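Local coordinates for structural protein ORF273 (Acidianus two-tailed virus, PDB 4ART) that is a virion protein of unknown molecular function, with a thermo- and acid-stable fold suited to a virus of hot, acidic habitats, at residues Glu36-Ile39 and Glu40-Ile43; Arg97-Asp100 and Glu101-Phe104. All coordinates share one frame; numbering follows the deposited sequence.

Interaction 1: residues Glu36-Ile39 and Glu40-Ile43; sequences ENEI and EKEI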
loop_
_atom_site.group_PDB
_atom_site.type_symbol
_atom_site.label_atom_id
_atom_site.label_comp_id
_atom_site.label_asym_id
_atom_site.label_seq_id
_atom_site.Cartn_x
_atom_site.Cartn_y
_atom_site.Cartn_z
ATOM N N GLU A 36 -0.504 -16.386 -16.165
ATOM C CA GLU A 36 -0.947 -17.629 -15.532
ATOM C C GLU A 36 0.109 -18.731 -15.566
ATOM O O GLU A 36 0.326 -19.372 -14.544
ATOM C CB GLU A 36 -2.240 -18.120 -16.170
ATOM C CG GLU A 36 -2.741 -19.454 -15.642
ATOM C CD GLU A 36 -2.670 -20.604 -16.627
ATOM O OE1 GLU A 36 -3.058 -20.422 -17.804
ATOM O OE2 GLU A 36 -2.269 -21.712 -16.200
ATOM N N ASN A 37 0.745 -18.956 -16.737
ATOM C CA ASN A 37 1.754 -19.989 -16.929
ATOM C C ASN A 37 2.949 -19.775 -16.047
ATOM O O ASN A 37 3.511 -20.737 -15.536
ATOM C CB ASN A 37 2.189 -20.095 -18.380
ATOM C CG ASN A 37 1.291 -20.973 -19.219
ATOM O OD1 ASN A 37 0.889 -22.072 -18.812
ATOM N ND2 ASN A 37 0.992 -20.533 -20.435
ATOM N N GLU A 38 3.322 -18.503 -15.861
ATOM C CA GLU A 38 4.431 -18.118 -15.025
ATOM C C GLU A 38 4.091 -18.292 -13.529
ATOM O O GLU A 38 4.871 -18.918 -12.833
ATOM C CB GLU A 38 4.895 -16.693 -15.379
ATOM C CG GLU A 38 6.197 -16.250 -14.714
ATOM C CD GLU A 38 7.432 -17.131 -14.834
ATOM O OE1 GLU A 38 7.567 -17.874 -15.835
ATOM O OE2 GLU A 38 8.286 -17.049 -13.925
ATOM N N ILE A 39 2.927 -17.779 -13.039
ATOM C CA ILE A 39 2.527 -17.957 -11.623
ATOM C C ILE A 39 2.492 -19.466 -11.298
ATOM O O ILE A 39 3.026 -19.884 -10.277
ATOM C CB ILE A 39 1.164 -17.281 -11.247
ATOM C CG1 ILE A 39 0.971 -15.845 -11.829
ATOM C CG2 ILE A 39 0.892 -17.341 -9.736
ATOM C CD1 ILE A 39 1.939 -14.757 -11.395
ATOM N N GLU A 40 1.876 -20.268 -12.188
ATOM C CA GLU A 40 1.772 -21.719 -12.064
ATOM C C GLU A 40 3.168 -22.348 -11.899
ATOM O O GLU A 40 3.391 -23.055 -10.911
ATOM C CB GLU A 40 1.052 -22.289 -13.288
ATOM C CG GLU A 40 0.605 -23.724 -13.155
ATOM C CD GLU A 40 0.078 -24.222 -14.480
ATOM O OE1 GLU A 40 0.908 -24.566 -15.355
ATOM O OE2 GLU A 40 -1.162 -24.221 -14.663
ATOM N N LYS A 41 4.113 -22.023 -12.833
ATOM C CA LYS A 41 5.516 -22.484 -12.860
ATOM C C LYS A 41 6.204 -22.165 -11.539
ATOM O O LYS A 41 6.892 -23.020 -10.992
ATOM C CB LYS A 41 6.275 -21.824 -14.027
ATOM C CG LYS A 41 7.634 -22.437 -14.328
ATOM C CD LYS A 41 8.484 -21.542 -15.224
ATOM C CE LYS A 41 9.427 -20.658 -14.431
ATOM N NZ LYS A 41 10.325 -19.865 -15.310
ATOM N N GLU A 42 5.982 -20.945 -11.023
ATOM C CA GLU A 42 6.522 -20.461 -9.748
ATOM C C GLU A 42 5.953 -21.211 -8.551
ATOM O O GLU A 42 6.707 -21.532 -7.637
ATOM C CB GLU A 42 6.308 -18.949 -9.593
ATOM C CG GLU A 42 7.137 -18.129 -10.572
ATOM C CD GLU A 42 8.018 -17.035 -9.996
ATOM O OE1 GLU A 42 7.894 -16.716 -8.790
ATOM O OE2 GLU A 42 8.795 -16.447 -10.781
ATOM N N ILE A 43 4.642 -21.522 -8.555
ATOM C CA ILE A 43 4.012 -22.269 -7.462
ATOM C C ILE A 43 4.596 -23.687 -7.316
ATOM O O ILE A 43 5.094 -24.014 -6.240
ATOM C CB ILE A 43 2.459 -22.219 -7.499
ATOM C CG1 ILE A 43 1.963 -20.787 -7.197
ATOM C CG2 ILE A 43 1.837 -23.230 -6.526
ATOM C CD1 ILE A 43 0.493 -20.489 -7.620
HETATM O O HOH W 1 11.204 -16.605 -15.077
#
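The C-terminal turns of helix 23-44 bring Glu38 against Lys41 and Glu42, Glu36 against Glu40, and Ile39 against Ile43. Four successive i to i+4 backbone bonds establish the alpha-helical geometry; in the last of them Ile43 N donates to Ile39 O at 2.9 Å. On one flank the Glu38 chain, bent at chi2 (52°), swings its carboxylate across the end of Lys41, whose own bend at chi3 (95°) brings NZ to 3.4 Å from Glu38 OE1. This i to i+3 salt bridge is weak as a hydrogen bond, and a water that donates to Glu38 OE2 and weakly accepts from Lys41 NZ spans the same pair. Glu38 OE2 also lies 3.2 Å from Glu42 OE2, two acceptors with no hydrogen bond between them. If both are ionised, the nearby Lys41 ammonium would probably offset their repulsion, and Asn56 ND2 donates to Glu42 OE2. Glu36 and Glu40 run alongside each other, with their OE2 atoms 3.1 Å apart and their carboxylate planes turned by 69°. The backbone N of Phe258 donates to Glu40 OE2, which helps to fix that carboxylate. Toward the sheet, Ile39 CG2 meets Ile43 CD1 at 3.8 Å, and both side chains touch Phe258. The isoleucine pair on Phe258, with charged pairs on the flanks, is consistent with an amphipathic alpha-helix packed on a beta-sheet.

Interaction 2: residues Arg97-Asp100 and Glu101-Phe104; sequences RDFD and EFLF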
loop_
_atom_site.group_PDB
_atom_site.type_symbol
_atom_site.label_atom_id
_atom_site.label_comp_id
_atom_site.label_asym_id
_atom_site.label_seq_id
_atom_site.Cartn_x
_atom_site.Cartn_y
_atom_site.Cartn_z
ATOM N N ARG A 97 -4.635 -13.531 1.359
ATOM C CA ARG A 97 -5.150 -14.648 2.142
ATOM C C ARG A 97 -6.561 -14.340 2.681
ATOM O O ARG A 97 -7.181 -15.186 3.330
ATOM C CB ARG A 97 -4.145 -15.064 3.245
ATOM C CG ARG A 97 -2.952 -15.861 2.677
ATOM C CD ARG A 97 -1.874 -16.228 3.688
ATOM N NE ARG A 97 -0.626 -16.677 3.044
ATOM C CZ ARG A 97 -0.350 -17.930 2.689
ATOM N NH1 ARG A 97 -1.230 -18.900 2.907
ATOM N NH2 ARG A 97 0.815 -18.224 2.127
ATOM N N ASP A 98 -7.078 -13.137 2.370
ATOM C CA ASP A 98 -8.417 -12.677 2.750
ATOM C C ASP A 98 -9.230 -12.516 1.476
ATOM O O ASP A 98 -8.795 -11.817 0.556
ATOM C CB ASP A 98 -8.357 -11.344 3.547
ATOM C CG ASP A 98 -9.729 -10.776 3.909
ATOM O OD1 ASP A 98 -10.603 -11.560 4.349
ATOM O OD2 ASP A 98 -9.926 -9.538 3.767
ATOM N N PHE A 99 -10.399 -13.168 1.422
ATOM C CA PHE A 99 -11.271 -13.156 0.247
ATOM C C PHE A 99 -11.827 -11.798 -0.133
ATOM O O PHE A 99 -11.934 -11.490 -1.317
ATOM C CB PHE A 99 -12.399 -14.184 0.355
ATOM C CG PHE A 99 -12.954 -14.538 -1.009
ATOM C CD1 PHE A 99 -12.223 -15.327 -1.891
ATOM C CD2 PHE A 99 -14.194 -14.067 -1.418
ATOM C CE1 PHE A 99 -12.722 -15.640 -3.156
ATOM C CE2 PHE A 99 -14.707 -14.406 -2.674
ATOM C CZ PHE A 99 -13.959 -15.176 -3.541
ATOM N N ASP A 100 -12.191 -11.000 0.862
ATOM C CA ASP A 100 -12.740 -9.665 0.666
ATOM C C ASP A 100 -11.706 -8.740 0.032
ATOM O O ASP A 100 -12.044 -7.949 -0.848
ATOM C CB ASP A 100 -13.241 -9.102 2.001
ATOM C CG ASP A 100 -14.357 -9.916 2.645
ATOM O OD1 ASP A 100 -15.389 -10.176 1.959
ATOM O OD2 ASP A 100 -14.202 -10.301 3.826
ATOM N N GLU A 101 -10.438 -8.867 0.468
ATOM C CA GLU A 101 -9.296 -8.089 -0.014
ATOM C C GLU A 101 -8.956 -8.513 -1.430
ATOM O O GLU A 101 -8.677 -7.658 -2.269
ATOM C CB GLU A 101 -8.091 -8.281 0.911
ATOM C CG GLU A 101 -7.030 -7.217 0.703
ATOM C CD GLU A 101 -5.901 -7.229 1.712
ATOM O OE1 GLU A 101 -6.172 -7.457 2.915
ATOM O OE2 GLU A 101 -4.741 -6.990 1.300
ATOM N N PHE A 102 -8.995 -9.829 -1.698
ATOM C CA PHE A 102 -8.798 -10.406 -3.027
ATOM C C PHE A 102 -9.798 -9.784 -4.012
ATOM O O PHE A 102 -9.391 -9.262 -5.041
ATOM C CB PHE A 102 -8.982 -11.945 -2.970
ATOM C CG PHE A 102 -8.961 -12.670 -4.296
ATOM C CD1 PHE A 102 -7.811 -12.689 -5.081
ATOM C CD2 PHE A 102 -10.058 -13.402 -4.719
ATOM C CE1 PHE A 102 -7.784 -13.380 -6.294
ATOM C CE2 PHE A 102 -10.026 -14.098 -5.935
ATOM C CZ PHE A 102 -8.889 -14.085 -6.709
ATOM N N LEU A 103 -11.091 -9.786 -3.666
ATOM C CA LEU A 103 -12.144 -9.213 -4.526
ATOM C C LEU A 103 -11.962 -7.717 -4.707
ATOM O O LEU A 103 -12.093 -7.207 -5.819
ATOM C CB LEU A 103 -13.534 -9.532 -3.963
ATOM C CG LEU A 103 -13.941 -11.000 -3.921
ATOM C CD1 LEU A 103 -15.339 -11.122 -3.361
ATOM C CD2 LEU A 103 -13.837 -11.671 -5.305
ATOM N N PHE A 104 -11.573 -7.023 -3.631
ATOM C CA PHE A 104 -11.320 -5.589 -3.706
ATOM C C PHE A 104 -10.127 -5.268 -4.631
ATOM O O PHE A 104 -10.202 -4.354 -5.447
ATOM C CB PHE A 104 -11.161 -4.981 -2.307
ATOM C CG PHE A 104 -10.850 -3.519 -2.347
ATOM C CD1 PHE A 104 -11.861 -2.586 -2.573
ATOM C CD2 PHE A 104 -9.549 -3.071 -2.184
ATOM C CE1 PHE A 104 -11.567 -1.228 -2.675
ATOM C CE2 PHE A 104 -9.266 -1.707 -2.240
ATOM C CZ PHE A 104 -10.280 -0.791 -2.478
#
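With chi1 of -158°, Phe99 sends its ring away from its own backbone N, while chi1 of -65° at Leu103 sets CG beside the backbone N and opposite the carbonyl carbon; the two side chains then meet one helical turn apart. Leu103 CD1 comes to 3.4 Å from Phe99 CE2, and CD2 reaches the same ring at CZ, so both methyls of the leucine fork touch it. The ring's other flank meets Phe102: CE1 of Phe99 lies 3.8 Å from CD2 of Phe102. The ring centroids are 5.8 Å apart with planes at 45°, an oblique aromatic pair. Asp98 occupies the N-cap, its OD2 accepting a weak, bent bond from Glu101 N at 3.4 Å. The first turn is held more firmly by the backbone, where Phe102 N donates to Asp98 O at 3.0 Å; Leu103 N to Phe99 O and Phe104 N to Asp100 O continue the i to i+4 pattern. Asp98 OD2 and Glu101 OE1 remain 4.4 Å apart, with the two carboxylate planes steeply inclined. This N-terminal turn of helix 99-108 follows strand 87-96 after the two loop residues Arg97 and Asp98. Phe102 is buried against Thr96 of that strand, Val144 of strand 139-146 and Ala156 of strand 154-161, while Phe99 joins it on Tyr154 and Phe104 meets the ring of Tyr108 farther along the helix.

Both interactions are local contacts within single helices, their centres about 20 Å apart and their nearest atoms about 10 Å apart without touching. Interaction 1 is partly buried in helix 23-44, whereas interaction 2 is a surface contact at the start of helix 99-108. They pack against opposite faces of the seven-stranded mixed sheet: Ile39 reaches Leu155 of strand 154-161, whereas Phe102 reaches the adjacent Ala156. Their chemistry does not simply follow burial, and Phe102 of the surface contact is itself buried. Residues 36-43 combine clustered carboxylates and a lysine with an isoleucine pair, in the last turns of a long helix; residues 97-104 combine an acidic N-cap with an aromatic and leucine cluster where strand gives way to helix.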